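Local structure of glutathione S-transferase (Pseudomonas fluorescens, 3M3M) at residues Val110-Phe113 and Ile114-Glu118; Arg134-Lys137 and Ala138-Val141; Gln185-Met188 and Gln189-Ser193. The protein probably transfers glutathione to electrophilic substrates and binds glutathione. All coordinates share one frame; numbering follows the deposited sequence.

Contact 1: Val110-Phe113 and Ile114-Glu118; sequences VARF and IQLYE
Two amide N-H groups converge on the carbonyl oxygen of Phe113: Tyr117 N reaches Phe113 O at 2.8 Å, and Glu118 N, one residue on, adds a weak bond to the same oxygen at 3.1 Å. The sharing marks a wider pi-type turn over 114-117, near the C-terminal end of helix 87-117; upstream, Leu116 N still bonds to Arg112 O in the ordinary i to i+4 manner at 2.7 Å. Phe113 holds its ring carbon CG anti to the backbone N (chi1 -180°), which carries the ring along the helix to Tyr117, and Phe113 CD1 comes within 3.5 Å of Tyr117 CB. The two ring planes lie near parallel, 22° apart, but are slid so far past one another that they barely overlap, with centroids 5.2 Å apart. At another part of the Phe113 ring, the carboxylate oxygen Glu118 OE2 approaches Phe113 CE2 at 3.5 Å, with the carboxylate and ring planes 50° apart, while Glu118 OE1 is committed to a salt bridge with Arg124. On another side of the helix, Leu116 CD2 sits over one face of the Arg112 guanidinium, 3.8 Å from Arg112 NE. That extended arginine is also gripped by Glu173 and by the backbone oxygen of Arg11, and so ties the C-terminal helical domain to a loop of the N-terminal part. The arrangement is a pi-type turn near the C-terminal end of a long helix, set in the all-helical domain of the glutathione S-transferase fold near the glutathione site.

Contact 2: Arg134-Lys137 and Ala138-Val141; sequences RGYK and ALDV
Leu139 meets Tyr136 through a single methyl, Leu139 CD1 lying 4.0 Å from Tyr136 CD1 in an oblique i to i+3 approach to the ring. The same leucine folds back on the preceding turn: with CG beside its own backbone N (chi1 -62°), Leu139 CG comes to 3.4 Å from Gly135 O, the oxygen that also accepts Leu139 N at 2.9 Å. Next to this, Asp140 N bonds to Tyr136 O at 2.9 Å, and the Asp140 carboxylate lies against that carbonyl, with both of its oxygens 3.3 Å from Tyr136 O; all three are acceptors, so neither carboxylate oxygen can bond there. The backbone bonds are those of regular i to i+4 alpha-helix within helix 125-146, which follows helix 87-117 in the helical bundle of the C-terminal domain. Asp140 OD1 is hydrogen-bonded instead to the hydroxyl of Tyr181. Tyr136 is placed by its own outer shell: its OH bonds to Asp177 N, and its ring meets Phe176 edge-to-face. On the side of the helix that meets helix 87-117, Ala138 and Val141 both touch Phe99, with His104 against the alanine and Trp96 against the valine.

Contact 3: Gln185-Met188 and Gln189-Ser193; sequences QAWM and QRVQS
Val191 packs its CG2 methyl over the face of the Trp187 indole, a CH-pi contact 4.1 Å from the centroid of the five-membered ring and 17° off its normal. Both residues are buried. Trp187 CG stands anti to the backbone N (chi1 166°), which lays the ring alongside the valine one turn on, and helices 159-168 and 125-146 pack against the ring. Val191 N bonds to Trp187 O at 2.9 Å. The other flanks of helix 182-192 are partly exposed and carry longer chains. Arg190 bends at chi3 (-89°) and swings its guanidinium back over the preceding turn, so that Ala186 O lies 3.7 Å above the centre of the group, not at an N-H. Gln192 runs side by side with selenomethionine Met188, its NE2 3.9 Å from Met188 CB. On the solvent side, Gln189 CB rests 3.4 Å from Ala186 O, while the exposed amide end leads off. The apolar contact thus orders Trp187 against Val191, whereas Trp187 NE1, Arg190 NH2 and Gln192 NE2 each bond outside the helix, to Asp161, Pro150 and Tyr165, and join it to its surroundings.

The three contacts come in series along the C-terminal helical domain, each on its own helix and none touching another. Contacts 1 and 2, on successive helices, have centres 18 Å apart and nearest atoms about 7 Å apart; contacts 2 and 3 are separated by the same distances, while contacts 1 and 3 are farthest, with centres 24 Å apart. Phe176 bridges the first two, touching residues of both. Tyr167, which binds glutathione, gives a common reference: its side chain is about 4 Å from that of Arg112, 8 Å from Leu139 and 9 Å from Trp187. Contact 1 lies nearest that site by this measure, with the Arg112 side chain about 7 Å from bound glutathione.

Contact 1: Val110-Phe113 and Ile114-Glu118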
loop_
_atom_site.group_PDB
_atom_site.type_symbol
_atom_site.label_atom_id
_atom_site.label_comp_id
_atom_site.label_asym_id
_atom_site.label_seq_id
_atom_site.Cartn_x
_atom_site.Cartn_y
_atom_site.Cartn_z
ATOM N N VAL A 110 -8.282 7.417 -2.877
ATOM C CA VAL A 110 -8.841 8.538 -3.632
ATOM C C VAL A 110 -9.518 9.556 -2.681
ATOM O O VAL A 110 -9.423 10.778 -2.904
ATOM C CB VAL A 110 -9.772 8.031 -4.785
ATOM C CG1 VAL A 110 -10.340 9.193 -5.650
ATOM C CG2 VAL A 110 -8.945 7.137 -5.731
ATOM N N ALA A 111 -10.175 9.069 -1.624
ATOM C CA ALA A 111 -10.755 10.053 -0.637
ATOM C C ALA A 111 -9.624 10.893 -0.048
ATOM O O ALA A 111 -9.753 12.124 0.174
ATOM C CB ALA A 111 -11.480 9.298 0.486
ATOM N N ARG A 112 -8.531 10.216 0.305
ATOM C CA ARG A 112 -7.360 10.953 0.884
ATOM C C ARG A 112 -6.833 11.938 -0.169
ATOM O O ARG A 112 -6.453 13.060 0.161
ATOM C CB ARG A 112 -6.285 9.917 1.263
ATOM C CG ARG A 112 -4.870 10.592 1.478
ATOM C CD ARG A 112 -3.975 9.554 2.230
ATOM N NE ARG A 112 -2.592 10.078 2.461
ATOM C CZ ARG A 112 -1.577 9.986 1.604
ATOM N NH1 ARG A 112 -1.768 9.451 0.387
ATOM N NH2 ARG A 112 -0.326 10.319 1.972
ATOM N N PHE A 113 -6.769 11.542 -1.439
ATOM C CA PHE A 113 -6.302 12.509 -2.477
ATOM C C PHE A 113 -7.217 13.727 -2.535
ATOM O O PHE A 113 -6.743 14.864 -2.458
ATOM C CB PHE A 113 -6.220 11.874 -3.855
ATOM C CG PHE A 113 -5.747 12.828 -4.892
ATOM C CD1 PHE A 113 -4.416 13.174 -4.969
ATOM C CD2 PHE A 113 -6.678 13.395 -5.803
ATOM C CE1 PHE A 113 -3.988 14.060 -5.960
ATOM C CE2 PHE A 113 -6.233 14.320 -6.752
ATOM C CZ PHE A 113 -4.911 14.650 -6.808
ATOM N N ILE A 114 -8.518 13.478 -2.586
ATOM C CA ILE A 114 -9.500 14.572 -2.623
ATOM C C ILE A 114 -9.358 15.498 -1.434
ATOM O O ILE A 114 -9.335 16.740 -1.598
ATOM C CB ILE A 114 -10.951 14.002 -2.742
ATOM C CG1 ILE A 114 -11.153 13.440 -4.176
ATOM C CG2 ILE A 114 -12.024 15.097 -2.447
ATOM C CD1 ILE A 114 -12.513 12.535 -4.246
ATOM N N GLN A 115 -9.295 14.940 -0.228
ATOM C CA GLN A 115 -9.261 15.763 0.978
ATOM C C GLN A 115 -7.845 16.347 1.208
ATOM O O GLN A 115 -7.689 17.523 1.423
ATOM C CB GLN A 115 -9.657 14.941 2.180
ATOM C CG GLN A 115 -9.674 15.728 3.507
ATOM C CD GLN A 115 -10.264 14.919 4.644
ATOM O OE1 GLN A 115 -11.072 13.986 4.418
ATOM N NE2 GLN A 115 -9.869 15.263 5.889
ATOM N N LEU A 116 -6.827 15.514 1.266
ATOM C CA LEU A 116 -5.512 16.027 1.641
ATOM C C LEU A 116 -4.862 16.829 0.462
ATOM O O LEU A 116 -4.142 17.855 0.734
ATOM C CB LEU A 116 -4.621 14.808 1.949
ATOM C CG LEU A 116 -3.202 15.224 2.388
ATOM C CD1 LEU A 116 -3.131 15.910 3.735
ATOM C CD2 LEU A 116 -2.405 13.891 2.476
ATOM N N TYR A 117 -5.004 16.329 -0.778
ATOM C CA TYR A 117 -4.286 16.950 -1.923
ATOM C C TYR A 117 -5.071 18.076 -2.526
ATOM O O TYR A 117 -4.463 19.023 -3.003
ATOM C CB TYR A 117 -3.883 16.006 -2.998
ATOM C CG TYR A 117 -2.661 15.216 -2.662
ATOM C CD1 TYR A 117 -1.428 15.594 -3.192
ATOM C CD2 TYR A 117 -2.721 14.105 -1.800
ATOM C CE1 TYR A 117 -0.273 14.885 -2.890
ATOM C CE2 TYR A 117 -1.551 13.377 -1.489
ATOM C CZ TYR A 117 -0.368 13.772 -2.062
ATOM O OH TYR A 117 0.807 13.121 -1.785
ATOM N N GLU A 118 -6.399 17.949 -2.515
ATOM C CA GLU A 118 -7.221 18.982 -3.165
ATOM C C GLU A 118 -8.045 19.801 -2.205
ATOM O O GLU A 118 -8.799 20.683 -2.673
ATOM C CB GLU A 118 -8.073 18.386 -4.277
ATOM C CG GLU A 118 -7.191 17.952 -5.447
ATOM C CD GLU A 118 -7.908 17.503 -6.707
ATOM O OE1 GLU A 118 -9.075 17.115 -6.587
ATOM O OE2 GLU A 118 -7.286 17.519 -7.809
#

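Contact 2: Arg134-Lys137 and Ala138-Val141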
loop_
_atom_site.group_PDB
_atom_site.type_symbol
_atom_site.label_atom_id
_atom_site.label_comp_id
_atom_site.label_asym_id
_atom_site.label_seq_id
_atom_site.Cartn_x
_atom_site.Cartn_y
_atom_site.Cartn_z
ATOM N N ARG A 134 -18.100 3.242 0.280
ATOM C CA ARG A 134 -17.500 2.009 -0.217
ATOM C C ARG A 134 -16.244 1.727 0.607
ATOM O O ARG A 134 -15.921 0.526 0.809
ATOM C CB ARG A 134 -17.163 2.101 -1.732
ATOM C CG ARG A 134 -18.486 2.174 -2.503
ATOM C CD ARG A 134 -18.363 2.210 -4.026
ATOM N NE ARG A 134 -18.858 0.958 -4.605
ATOM C CZ ARG A 134 -18.673 0.585 -5.873
ATOM N NH1 ARG A 134 -19.138 -0.597 -6.266
ATOM N NH2 ARG A 134 -18.023 1.379 -6.748
ATOM N N GLY A 135 -15.523 2.772 1.029
ATOM C CA GLY A 135 -14.277 2.505 1.830
ATOM C C GLY A 135 -14.631 1.924 3.163
ATOM O O GLY A 135 -13.973 1.023 3.658
ATOM N N TYR A 136 -15.681 2.411 3.779
ATOM C CA TYR A 136 -16.103 1.860 5.057
ATOM C C TYR A 136 -16.509 0.377 4.908
ATOM O O TYR A 136 -16.311 -0.399 5.772
ATOM C CB TYR A 136 -17.247 2.700 5.637
ATOM C CG TYR A 136 -16.797 3.912 6.430
ATOM C CD1 TYR A 136 -15.846 3.815 7.440
ATOM C CD2 TYR A 136 -17.337 5.149 6.191
ATOM C CE1 TYR A 136 -15.453 4.951 8.186
ATOM C CE2 TYR A 136 -16.938 6.250 6.917
ATOM C CZ TYR A 136 -16.009 6.145 7.911
ATOM O OH TYR A 136 -15.652 7.265 8.581
ATOM N N LYS A 137 -17.147 0.037 3.819
ATOM C CA LYS A 137 -17.494 -1.357 3.569
ATOM C C LYS A 137 -16.232 -2.231 3.594
ATOM O O LYS A 137 -16.214 -3.316 4.108
ATOM C CB LYS A 137 -18.245 -1.486 2.232
ATOM C CG LYS A 137 -18.629 -2.909 1.821
ATOM C CD LYS A 137 -19.437 -2.844 0.446
ATOM C CE LYS A 137 -19.847 -4.206 -0.139
ATOM N NZ LYS A 137 -18.677 -5.244 -0.150
ATOM N N ALA A 138 -15.151 -1.750 2.945
ATOM C CA ALA A 138 -13.876 -2.515 2.970
ATOM C C ALA A 138 -13.281 -2.564 4.395
ATOM O O ALA A 138 -12.770 -3.609 4.829
ATOM C CB ALA A 138 -12.860 -1.840 1.982
ATOM N N LEU A 139 -13.309 -1.435 5.124
ATOM C CA LEU A 139 -12.777 -1.464 6.505
ATOM C C LEU A 139 -13.613 -2.414 7.390
ATOM O O LEU A 139 -13.023 -3.125 8.218
ATOM C CB LEU A 139 -12.793 -0.027 7.090
ATOM C CG LEU A 139 -11.894 0.984 6.306
ATOM C CD1 LEU A 139 -12.164 2.460 6.828
ATOM C CD2 LEU A 139 -10.411 0.585 6.537
ATOM N N ASP A 140 -14.918 -2.536 7.063
ATOM C CA ASP A 140 -15.726 -3.478 7.802
ATOM C C ASP A 140 -15.297 -4.907 7.583
ATOM O O ASP A 140 -15.216 -5.712 8.525
ATOM C CB ASP A 140 -17.221 -3.381 7.404
ATOM C CG ASP A 140 -17.902 -2.114 7.868
ATOM O OD1 ASP A 140 -17.369 -1.359 8.758
ATOM O OD2 ASP A 140 -18.957 -1.806 7.245
ATOM N N VAL A 141 -14.954 -5.261 6.340
ATOM C CA VAL A 141 -14.379 -6.610 6.091
ATOM C C VAL A 141 -13.099 -6.907 6.908
ATOM O O VAL A 141 -12.938 -7.998 7.500
ATOM C CB VAL A 141 -14.086 -6.785 4.568
ATOM C CG1 VAL A 141 -13.373 -8.136 4.322
ATOM C CG2 VAL A 141 -15.441 -6.685 3.750
#

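Contact 3: Gln185-Met188 and Gln189-Ser193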
loop_
_atom_site.group_PDB
_atom_site.type_symbol
_atom_site.label_atom_id
_atom_site.label_comp_id
_atom_site.label_asym_id
_atom_site.label_seq_id
_atom_site.Cartn_x
_atom_site.Cartn_y
_atom_site.Cartn_z
ATOM N N GLN A 185 -7.310 -0.700 14.546
ATOM C CA GLN A 185 -6.332 0.080 15.307
ATOM C C GLN A 185 -5.357 -0.843 16.019
ATOM O O GLN A 185 -4.142 -0.570 16.029
ATOM C CB GLN A 185 -7.069 1.062 16.266
ATOM C CG GLN A 185 -7.891 2.100 15.620
ATOM C CD GLN A 185 -8.591 2.979 16.718
ATOM O OE1 GLN A 185 -9.246 2.433 17.638
ATOM N NE2 GLN A 185 -8.509 4.300 16.562
ATOM N N ALA A 186 -5.801 -1.968 16.594
ATOM C CA ALA A 186 -4.873 -2.838 17.334
ATOM C C ALA A 186 -3.925 -3.546 16.350
ATOM O O ALA A 186 -2.784 -3.805 16.620
ATOM C CB ALA A 186 -5.677 -3.911 18.174
ATOM N N TRP A 187 -4.450 -3.862 15.149
ATOM C CA TRP A 187 -3.568 -4.401 14.098
ATOM C C TRP A 187 -2.515 -3.381 13.622
ATOM O O TRP A 187 -1.311 -3.745 13.399
ATOM C CB TRP A 187 -4.480 -4.865 12.957
ATOM C CG TRP A 187 -3.813 -5.151 11.630
ATOM C CD1 TRP A 187 -3.199 -6.271 11.208
ATOM C CD2 TRP A 187 -3.857 -4.245 10.516
ATOM N NE1 TRP A 187 -2.766 -6.105 9.854
ATOM C CE2 TRP A 187 -3.216 -4.895 9.407
ATOM C CE3 TRP A 187 -4.398 -2.955 10.376
ATOM C CZ2 TRP A 187 -3.072 -4.264 8.104
ATOM C CZ3 TRP A 187 -4.267 -2.303 9.071
ATOM C CH2 TRP A 187 -3.610 -2.993 7.972
HETATM N N MSE A 188 -2.920 -2.103 13.454
HETATM C CA MSE A 188 -1.962 -1.074 13.032
HETATM C C MSE A 188 -0.861 -1.054 14.132
HETATM O O MSE A 188 0.304 -0.895 13.831
HETATM C CB MSE A 188 -2.598 0.289 13.017
HETATM C CG MSE A 188 -3.388 0.409 11.743
HETATM SE SE MSE A 188 -4.537 1.986 11.607
HETATM C CE MSE A 188 -3.342 3.516 12.219
ATOM N N GLN A 189 -1.284 -1.028 15.400
ATOM C CA GLN A 189 -0.266 -1.178 16.491
ATOM C C GLN A 189 0.718 -2.335 16.401
ATOM O O GLN A 189 1.927 -2.125 16.593
ATOM C CB GLN A 189 -0.980 -1.152 17.861
ATOM C CG GLN A 189 -0.897 0.170 18.411
ATOM C CD GLN A 189 0.450 0.227 19.036
ATOM O OE1 GLN A 189 0.958 -0.839 19.470
ATOM N NE2 GLN A 189 1.078 1.393 19.049
ATOM N N ARG A 190 0.259 -3.540 16.044
ATOM C CA ARG A 190 1.086 -4.688 15.834
ATOM C C ARG A 190 2.058 -4.510 14.655
ATOM O O ARG A 190 3.207 -4.850 14.752
ATOM C CB ARG A 190 0.263 -5.984 15.571
ATOM C CG ARG A 190 -0.520 -6.328 16.787
ATOM C CD ARG A 190 -0.889 -7.815 16.803
ATOM N NE ARG A 190 -2.098 -7.774 16.125
ATOM C CZ ARG A 190 -3.309 -7.492 16.602
ATOM N NH1 ARG A 190 -3.656 -7.327 17.886
ATOM N NH2 ARG A 190 -4.220 -7.412 15.706
ATOM N N VAL A 191 1.556 -3.986 13.541
ATOM C CA VAL A 191 2.410 -3.722 12.395
ATOM C C VAL A 191 3.523 -2.789 12.791
ATOM O O VAL A 191 4.695 -3.060 12.558
ATOM C CB VAL A 191 1.544 -3.130 11.226
ATOM C CG1 VAL A 191 2.488 -2.587 10.081
ATOM C CG2 VAL A 191 0.570 -4.315 10.735
ATOM N N GLN A 192 3.135 -1.698 13.391
ATOM C CA GLN A 192 4.059 -0.628 13.792
ATOM C C GLN A 192 5.067 -1.067 14.872
ATOM O O GLN A 192 6.102 -0.398 15.026
ATOM C CB GLN A 192 3.235 0.506 14.425
ATOM C CG GLN A 192 2.654 1.386 13.454
ATOM C CD GLN A 192 1.506 2.140 14.070
ATOM O OE1 GLN A 192 1.490 2.269 15.317
ATOM N NE2 GLN A 192 0.530 2.656 13.231
ATOM N N SER A 193 4.796 -2.172 15.546
ATOM C CA SER A 193 5.674 -2.682 16.560
ATOM C C SER A 193 6.783 -3.555 16.016
ATOM O O SER A 193 7.688 -3.975 16.773
ATOM C CB SER A 193 4.863 -3.449 17.630
ATOM O OG SER A 193 4.555 -4.773 17.196
#